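Local coordinates for protein elongation factor G (Thermus thermophilus, PDB 2DY1) that binds GTP together with a magnesium ion and probably works as a GTPase in the elongation stage of protein synthesis, at residues R486-S491 / K534-N539; K462-Q467 / A565-V570. One frame throughout, in Å; residues are numbered along the deposited sequence.

Contact 1 of 2, residues R486-S491 / K534-N539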
ATOM      1  N   ARG A 486     -32.313 -24.044  28.026  1.00 14.74           N
ATOM      2  CA  ARG A 486     -32.067 -23.007  29.024  1.00 14.83           C
ATOM      3  C   ARG A 486     -30.952 -22.134  28.431  1.00 16.08           C
ATOM      4  O   ARG A 486     -29.945 -22.652  27.955  1.00 15.21           O
ATOM      5  CB  ARG A 486     -31.595 -23.642  30.344  1.00 16.05           C
ATOM      6  CG  ARG A 486     -31.288 -22.670  31.471  1.00 20.86           C
ATOM      7  CD  ARG A 486     -30.761 -23.461  32.673  1.00 22.43           C
ATOM      8  NE  ARG A 486     -30.412 -22.642  33.834  1.00 21.42           N
ATOM      9  CZ  ARG A 486     -31.290 -22.150  34.704  1.00 18.41           C
ATOM     10  NH1 ARG A 486     -32.589 -22.375  34.562  1.00 23.69           N
ATOM     11  NH2 ARG A 486     -30.863 -21.435  35.738  1.00 27.63           N
ATOM     12  N   LEU A 487     -31.150 -20.816  28.448  1.00 18.72           N
ATOM     13  CA  LEU A 487     -30.155 -19.863  27.950  1.00 18.16           C
ATOM     14  C   LEU A 487     -29.630 -19.058  29.129  1.00 20.64           C
ATOM     15  O   LEU A 487     -30.399 -18.584  29.964  1.00 21.09           O
ATOM     16  CB  LEU A 487     -30.777 -18.890  26.934  1.00 20.16           C
ATOM     17  CG  LEU A 487     -31.233 -19.466  25.596  1.00 17.94           C
ATOM     18  CD1 LEU A 487     -31.768 -18.318  24.735  1.00 18.82           C
ATOM     19  CD2 LEU A 487     -30.076 -20.166  24.882  1.00 17.98           C
ATOM     20  N   GLU A 488     -28.318 -18.897  29.202  1.00 20.34           N
ATOM     21  CA  GLU A 488     -27.734 -18.135  30.295  1.00 22.08           C
ATOM     22  C   GLU A 488     -26.739 -17.140  29.749  1.00 22.74           C
ATOM     23  O   GLU A 488     -25.976 -17.455  28.828  1.00 23.38           O
ATOM     24  CB  GLU A 488     -26.999 -19.062  31.257  1.00 22.35           C
ATOM     25  CG  GLU A 488     -27.844 -20.199  31.780  1.00 22.80           C
ATOM     26  CD  GLU A 488     -27.087 -21.073  32.756  1.00 27.43           C
ATOM     27  OE1 GLU A 488     -25.840 -21.133  32.671  1.00 31.18           O
ATOM     28  OE2 GLU A 488     -27.746 -21.711  33.604  1.00 28.65           O
ATOM     29  N   PRO A 489     -26.733 -15.919  30.297  1.00 25.85           N
ATOM     30  CA  PRO A 489     -25.775 -14.927  29.809  1.00 25.62           C
ATOM     31  C   PRO A 489     -24.388 -15.525  30.018  1.00 24.99           C
ATOM     32  O   PRO A 489     -24.157 -16.207  31.013  1.00 25.30           O
ATOM     33  CB  PRO A 489     -26.026 -13.730  30.728  1.00 25.97           C
ATOM     34  CG  PRO A 489     -27.490 -13.852  31.043  1.00 25.40           C
ATOM     35  CD  PRO A 489     -27.629 -15.340  31.313  1.00 24.95           C
ATOM     36  N   ALA A 490     -23.471 -15.296  29.082  1.00 21.32           N
ATOM     37  CA  ALA A 490     -22.117 -15.832  29.214  1.00 24.03           C
ATOM     38  C   ALA A 490     -21.145 -14.954  28.426  1.00 24.49           C
ATOM     39  O   ALA A 490     -21.547 -14.254  27.505  1.00 26.29           O
ATOM     40  CB  ALA A 490     -22.061 -17.251  28.700  1.00 28.25           C
ATOM     41  N   SER A 491     -19.867 -15.001  28.781  1.00 24.38           N
ATOM     42  CA  SER A 491     -18.884 -14.171  28.084  1.00 31.53           C
ATOM     43  C   SER A 491     -18.626 -14.696  26.681  1.00 32.46           C
ATOM     44  O   SER A 491     -18.291 -13.931  25.778  1.00 31.62           O
ATOM     45  CB  SER A 491     -17.566 -14.133  28.856  1.00 29.01           C
ATOM     46  OG  SER A 491     -16.942 -15.405  28.855  1.00 42.60           O
ATOM     47  N   LYS A 534     -24.887 -19.157  26.861  1.00 19.80           N
ATOM     48  CA  LYS A 534     -24.605 -20.571  26.997  1.00 18.96           C
ATOM     49  C   LYS A 534     -25.966 -21.202  26.750  1.00 15.46           C
ATOM     50  O   LYS A 534     -26.972 -20.741  27.297  1.00 19.24           O
ATOM     51  CB  LYS A 534     -24.116 -20.900  28.411  1.00 27.93           C
ATOM     52  CG  LYS A 534     -23.801 -22.376  28.621  1.00 32.60           C
ATOM     53  CD  LYS A 534     -23.345 -22.657  30.054  1.00 41.10           C
ATOM     54  CE  LYS A 534     -22.064 -21.909  30.398  1.00 48.23           C
ATOM     55  NZ  LYS A 534     -21.576 -22.234  31.770  1.00 56.00           N
ATOM     56  N   ALA A 535     -25.999 -22.218  25.890  1.00 16.10           N
ATOM     57  CA  ALA A 535     -27.231 -22.920  25.568  1.00 14.74           C
ATOM     58  C   ALA A 535     -27.134 -24.311  26.190  1.00 16.54           C
ATOM     59  O   ALA A 535     -26.223 -25.082  25.879  1.00 19.07           O
ATOM     60  CB  ALA A 535     -27.400 -23.028  24.047  1.00 16.91           C
ATOM     61  N   ILE A 536     -28.084 -24.620  27.063  1.00 16.04           N
ATOM     62  CA  ILE A 536     -28.134 -25.901  27.751  1.00 15.25           C
ATOM     63  C   ILE A 536     -29.396 -26.666  27.339  1.00 15.04           C
ATOM     64  O   ILE A 536     -30.516 -26.182  27.541  1.00 15.50           O
ATOM     65  CB  ILE A 536     -28.162 -25.675  29.283  1.00 17.64           C
ATOM     66  CG1 ILE A 536     -26.931 -24.863  29.714  1.00 19.39           C
ATOM     67  CG2 ILE A 536     -28.183 -27.016  30.002  1.00 17.13           C
ATOM     68  CD1 ILE A 536     -26.942 -24.464  31.189  1.00 23.67           C
ATOM     69  N   VAL A 537     -29.214 -27.848  26.743  1.00 14.61           N
ATOM     70  CA  VAL A 537     -30.356 -28.681  26.354  1.00 13.41           C
ATOM     71  C   VAL A 537     -30.460 -29.682  27.494  1.00 15.05           C
ATOM     72  O   VAL A 537     -29.571 -30.522  27.686  1.00 15.06           O
ATOM     73  CB  VAL A 537     -30.107 -29.357  24.999  1.00 16.77           C
ATOM     74  CG1 VAL A 537     -31.230 -30.391  24.699  1.00 16.01           C
ATOM     75  CG2 VAL A 537     -30.078 -28.278  23.919  1.00 19.45           C
ATOM     76  N   TYR A 538     -31.551 -29.580  28.250  1.00 14.95           N
ATOM     77  CA  TYR A 538     -31.699 -30.376  29.459  1.00 15.34           C
ATOM     78  C   TYR A 538     -32.835 -31.367  29.560  1.00 16.48           C
ATOM     79  O   TYR A 538     -32.914 -32.111  30.532  1.00 14.62           O
ATOM     80  CB  TYR A 538     -31.766 -29.430  30.654  1.00 15.71           C
ATOM     81  CG  TYR A 538     -32.993 -28.538  30.692  1.00 16.09           C
ATOM     82  CD1 TYR A 538     -33.031 -27.313  30.009  1.00 14.68           C
ATOM     83  CD2 TYR A 538     -34.119 -28.918  31.423  1.00 14.67           C
ATOM     84  CE1 TYR A 538     -34.166 -26.504  30.067  1.00 19.14           C
ATOM     85  CE2 TYR A 538     -35.248 -28.121  31.483  1.00 17.27           C
ATOM     86  CZ  TYR A 538     -35.269 -26.915  30.805  1.00 19.94           C
ATOM     87  OH  TYR A 538     -36.394 -26.131  30.873  1.00 20.61           O
ATOM     88  N   ASN A 539     -33.731 -31.367  28.581  1.00 16.42           N
ATOM     89  CA  ASN A 539     -34.837 -32.312  28.606  1.00 15.90           C
ATOM     90  C   ASN A 539     -35.416 -32.310  27.190  1.00 14.95           C
ATOM     91  O   ASN A 539     -35.014 -31.502  26.342  1.00 13.85           O
ATOM     92  CB  ASN A 539     -35.887 -31.867  29.646  1.00 14.48           C
ATOM     93  CG  ASN A 539     -36.917 -32.953  29.969  1.00 15.45           C
ATOM     94  OD1 ASN A 539     -37.966 -32.670  30.569  1.00 20.54           O
ATOM     95  ND2 ASN A 539     -36.618 -34.185  29.595  1.00 12.14           N
TER

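Contact 2 of 2, residues K462-Q467 / A565-V570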
ATOM      1  N   LYS A 462     -30.504 -11.994  31.350  1.00 30.51           N
ATOM      2  CA  LYS A 462     -30.980 -12.875  32.408  1.00 32.47           C
ATOM      3  C   LYS A 462     -31.240 -14.292  31.922  1.00 32.21           C
ATOM      4  O   LYS A 462     -31.431 -14.542  30.727  1.00 24.38           O
ATOM      5  CB  LYS A 462     -32.244 -12.306  33.067  1.00 41.18           C
ATOM      6  CG  LYS A 462     -33.493 -12.318  32.206  1.00 41.96           C
ATOM      7  CD  LYS A 462     -34.683 -11.747  32.986  1.00 49.61           C
ATOM      8  CE  LYS A 462     -35.962 -11.759  32.162  1.00 54.85           C
ATOM      9  NZ  LYS A 462     -37.145 -11.274  32.931  1.00 60.35           N
ATOM     10  N   VAL A 463     -31.218 -15.225  32.866  1.00 30.62           N
ATOM     11  CA  VAL A 463     -31.440 -16.627  32.557  1.00 23.14           C
ATOM     12  C   VAL A 463     -32.905 -16.864  32.241  1.00 23.16           C
ATOM     13  O   VAL A 463     -33.787 -16.216  32.806  1.00 25.62           O
ATOM     14  CB  VAL A 463     -31.049 -17.524  33.744  1.00 25.22           C
ATOM     15  CG1 VAL A 463     -31.337 -18.984  33.406  1.00 29.60           C
ATOM     16  CG2 VAL A 463     -29.577 -17.340  34.078  1.00 26.84           C
ATOM     17  N   ALA A 464     -33.159 -17.799  31.331  1.00 19.00           N
ATOM     18  CA  ALA A 464     -34.513 -18.164  30.963  1.00 21.61           C
ATOM     19  C   ALA A 464     -34.495 -19.569  30.375  1.00 19.94           C
ATOM     20  O   ALA A 464     -33.459 -20.046  29.916  1.00 20.28           O
ATOM     21  CB  ALA A 464     -35.080 -17.163  29.950  1.00 24.59           C
ATOM     22  N   GLU A 465     -35.637 -20.238  30.404  1.00 22.31           N
ATOM     23  CA  GLU A 465     -35.710 -21.577  29.851  1.00 20.07           C
ATOM     24  C   GLU A 465     -37.111 -21.870  29.368  1.00 22.40           C
ATOM     25  O   GLU A 465     -38.086 -21.250  29.797  1.00 22.15           O
ATOM     26  CB  GLU A 465     -35.251 -22.621  30.875  1.00 19.48           C
ATOM     27  CG  GLU A 465     -36.204 -22.820  32.042  1.00 21.51           C
ATOM     28  CD  GLU A 465     -35.674 -23.803  33.069  1.00 26.06           C
ATOM     29  OE1 GLU A 465     -36.510 -24.353  33.821  1.00 24.65           O
ATOM     30  OE2 GLU A 465     -34.438 -24.016  33.132  1.00 23.58           O
ATOM     31  N   GLY A 466     -37.203 -22.810  28.448  1.00 17.38           N
ATOM     32  CA  GLY A 466     -38.483 -23.141  27.890  1.00 21.88           C
ATOM     33  C   GLY A 466     -38.405 -24.217  26.849  1.00 18.43           C
ATOM     34  O   GLY A 466     -37.341 -24.774  26.555  1.00 21.91           O
ATOM     35  N   GLN A 467     -39.550 -24.473  26.243  1.00 22.76           N
ATOM     36  CA  GLN A 467     -39.665 -25.539  25.283  1.00 16.17           C
ATOM     37  C   GLN A 467     -39.863 -25.146  23.846  1.00 24.27           C
ATOM     38  O   GLN A 467     -40.537 -24.168  23.531  1.00 26.01           O
ATOM     39  CB  GLN A 467     -40.823 -26.450  25.711  1.00 19.36           C
ATOM     40  CG  GLN A 467     -41.072 -27.636  24.814  1.00 20.92           C
ATOM     41  CD  GLN A 467     -42.329 -28.397  25.219  1.00 27.00           C
ATOM     42  OE1 GLN A 467     -43.332 -27.790  25.593  1.00 28.68           O
ATOM     43  NE2 GLN A 467     -42.280 -29.726  25.139  1.00 21.71           N
ATOM     44  N   ALA A 565     -36.373 -14.355  24.103  1.00 25.62           N
ATOM     45  CA  ALA A 565     -37.305 -13.258  24.373  1.00 27.17           C
ATOM     46  C   ALA A 565     -37.599 -13.078  25.864  1.00 29.16           C
ATOM     47  O   ALA A 565     -37.985 -11.989  26.312  1.00 29.32           O
ATOM     48  CB  ALA A 565     -38.597 -13.487  23.614  1.00 29.74           C
ATOM     49  N   GLU A 566     -37.419 -14.145  26.639  1.00 26.66           N
ATOM     50  CA  GLU A 566     -37.664 -14.088  28.074  1.00 26.11           C
ATOM     51  C   GLU A 566     -36.361 -13.826  28.801  1.00 24.67           C
ATOM     52  O   GLU A 566     -36.342 -13.698  30.026  1.00 28.38           O
ATOM     53  CB  GLU A 566     -38.237 -15.423  28.570  1.00 33.53           C
ATOM     54  CG  GLU A 566     -39.311 -16.027  27.678  1.00 39.20           C
ATOM     55  CD  GLU A 566     -39.738 -17.422  28.127  1.00 48.99           C
ATOM     56  OE1 GLU A 566     -40.594 -18.026  27.448  1.00 51.28           O
ATOM     57  OE2 GLU A 566     -39.221 -17.916  29.156  1.00 49.26           O
ATOM     58  N   ALA A 567     -35.269 -13.722  28.048  1.00 22.53           N
ATOM     59  CA  ALA A 567     -33.958 -13.530  28.654  1.00 27.43           C
ATOM     60  C   ALA A 567     -33.419 -12.099  28.666  1.00 30.54           C
ATOM     61  O   ALA A 567     -32.211 -11.890  28.789  1.00 26.26           O
ATOM     62  CB  ALA A 567     -32.954 -14.462  27.981  1.00 24.70           C
ATOM     63  N   HIS A 568     -34.320 -11.126  28.573  1.00 32.96           N
ATOM     64  CA  HIS A 568     -33.945  -9.711  28.575  1.00 32.05           C
ATOM     65  C   HIS A 568     -32.818  -9.394  27.592  1.00 29.45           C
ATOM     66  O   HIS A 568     -31.682  -9.090  27.973  1.00 29.01           O
ATOM     67  CB  HIS A 568     -33.551  -9.262  29.976  1.00 37.95           C
ATOM     68  CG  HIS A 568     -33.531  -7.775  30.138  1.00 53.27           C
ATOM     69  ND1 HIS A 568     -32.418  -7.010  29.863  1.00 57.85           N
ATOM     70  CD2 HIS A 568     -34.508  -6.905  30.487  1.00 55.31           C
ATOM     71  CE1 HIS A 568     -32.711  -5.733  30.034  1.00 55.04           C
ATOM     72  NE2 HIS A 568     -33.974  -5.642  30.412  1.00 59.50           N
ATOM     73  N   PRO A 569     -33.130  -9.469  26.300  1.00 26.17           N
ATOM     74  CA  PRO A 569     -32.181  -9.195  25.220  1.00 33.75           C
ATOM     75  C   PRO A 569     -31.782  -7.720  25.166  1.00 33.73           C
ATOM     76  O   PRO A 569     -32.582  -6.836  25.487  1.00 32.33           O
ATOM     77  CB  PRO A 569     -32.942  -9.647  23.975  1.00 30.00           C
ATOM     78  CG  PRO A 569     -34.376  -9.462  24.355  1.00 36.21           C
ATOM     79  CD  PRO A 569     -34.412  -9.956  25.763  1.00 29.43           C
ATOM     80  N   VAL A 570     -30.535  -7.465  24.778  1.00 29.27           N
ATOM     81  CA  VAL A 570     -30.023  -6.107  24.670  1.00 27.42           C
ATOM     82  C   VAL A 570     -29.144  -5.962  23.430  1.00 35.77           C
ATOM     83  O   VAL A 570     -28.535  -6.934  22.976  1.00 28.96           O
ATOM     84  CB  VAL A 570     -29.188  -5.704  25.907  1.00 35.53           C
ATOM     85  CG1 VAL A 570     -30.049  -5.790  27.156  1.00 34.95           C
ATOM     86  CG2 VAL A 570     -27.964  -6.591  26.032  1.00 33.38           C
TER

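Contact 1 of 2, residues R486-S491 / K534-N539
Antiparallel pairing joins strands 477-489 and 533-541 of domain IV, with Arg486 opposite Ile536, Leu487 opposite Ala535 and Glu488 opposite Lys534. The two outer pairs are hydrogen-bonded; Arg486 N gives its hydrogen to Ile536 O at 2.8 Å, and Lys534 N likewise to Glu488 O. Between them, at the non-hydrogen-bonded pair, Leu487 CD2 lies 4.0 Å from Ala535 CB. This is the inward face of the S5-like alpha/beta layer, where Leu487 continues onto Phe560, Val563 and Met564 of helix 549-566. The other face carries Arg486, Glu488, Lys534 and Ile536. The Glu488 side chain slants over to Ile536, CD 3.7 Å from Ile536 CD1, while OE2 takes the hydrogen of Arg486 NE at 2.8 Å in a salt bridge within the strand, on the anti side of the carboxylate. An alanine at Glu488 would probably deprive Arg486 NE of its acceptor and uncover Ile536 CD1. The Lys534 chain runs beside that of Glu488, but NZ remains 4.5 Å from OE1, beyond a salt bridge, and has a long, weak ion pair with Glu496. The Tyr538 ring, its CG between backbone N and carbonyl carbon (chi1 66°), presents an edge to Arg486 N, with CE1 at 3.7 Å.

Contact 2 of 2, residues K462-Q467 / A565-V570
Ala464 and Ala567 set their methyl groups against each other, CB to CB at 4.0 Å, in the close-packed part of the contact. Glu566 adds its CB, 3.9 Å from Ala464 CB, and Val563 of helix 549-566 also touches Ala464. Ala567 CB comes within 3.1 Å of Lys462 O. The aliphatic part of Lys462 is held closely too: CG, between its backbone N and carbonyl carbon (chi1 70°), lies against Ala567 C, and CE comes 2.9 Å from Glu566 O. One hydrogen bond joins the segments, from Lys462 N to Ala567 O at 3.1 Å; it is fairly straight at the hydrogen (162°), yet the donor stands well above the carbonyl plane. The junction lies where domain IV hands over to the C-terminal domain: the chain leaves helix 549-566, turns through Ala567 and His568 (left-handed, phi 49°), and enters strand 569-583. Across this turn lies the start of strand 464-474, an outermost strand of the domain IV sheet. The solvent side is looser. Exposed His568 meets Lys462 through its CB, 3.8 Å from Lys462 CG, the side chains crossing at about a right angle. The Glu566 carboxylate merely approaches a backbone acceptor, OE2 lying 3.6 Å from Glu465 O.

Contacts 1 and 2 show how neighbouring interfaces share one sheet: strand 477-489 pairs with 533-541 on one side and with 464-474 on the other, and the two contact centres are 10 Å apart. Leu487 N lies 2.8 Å from Ala464 O, a probable hydrogen bond that ties the pairs together through the backbone. Alongside it, Arg486 NH1 forms a salt bridge to Glu465 OE2 at 2.9 Å, and Tyr538 OH packs 3.3 Å from Glu465 CD. Helix 549-566 is common to both, covering Leu487 and leading into 565-570. Their centres lie about 45 and 47 Å from that of the chain, away from the GTP and magnesium site.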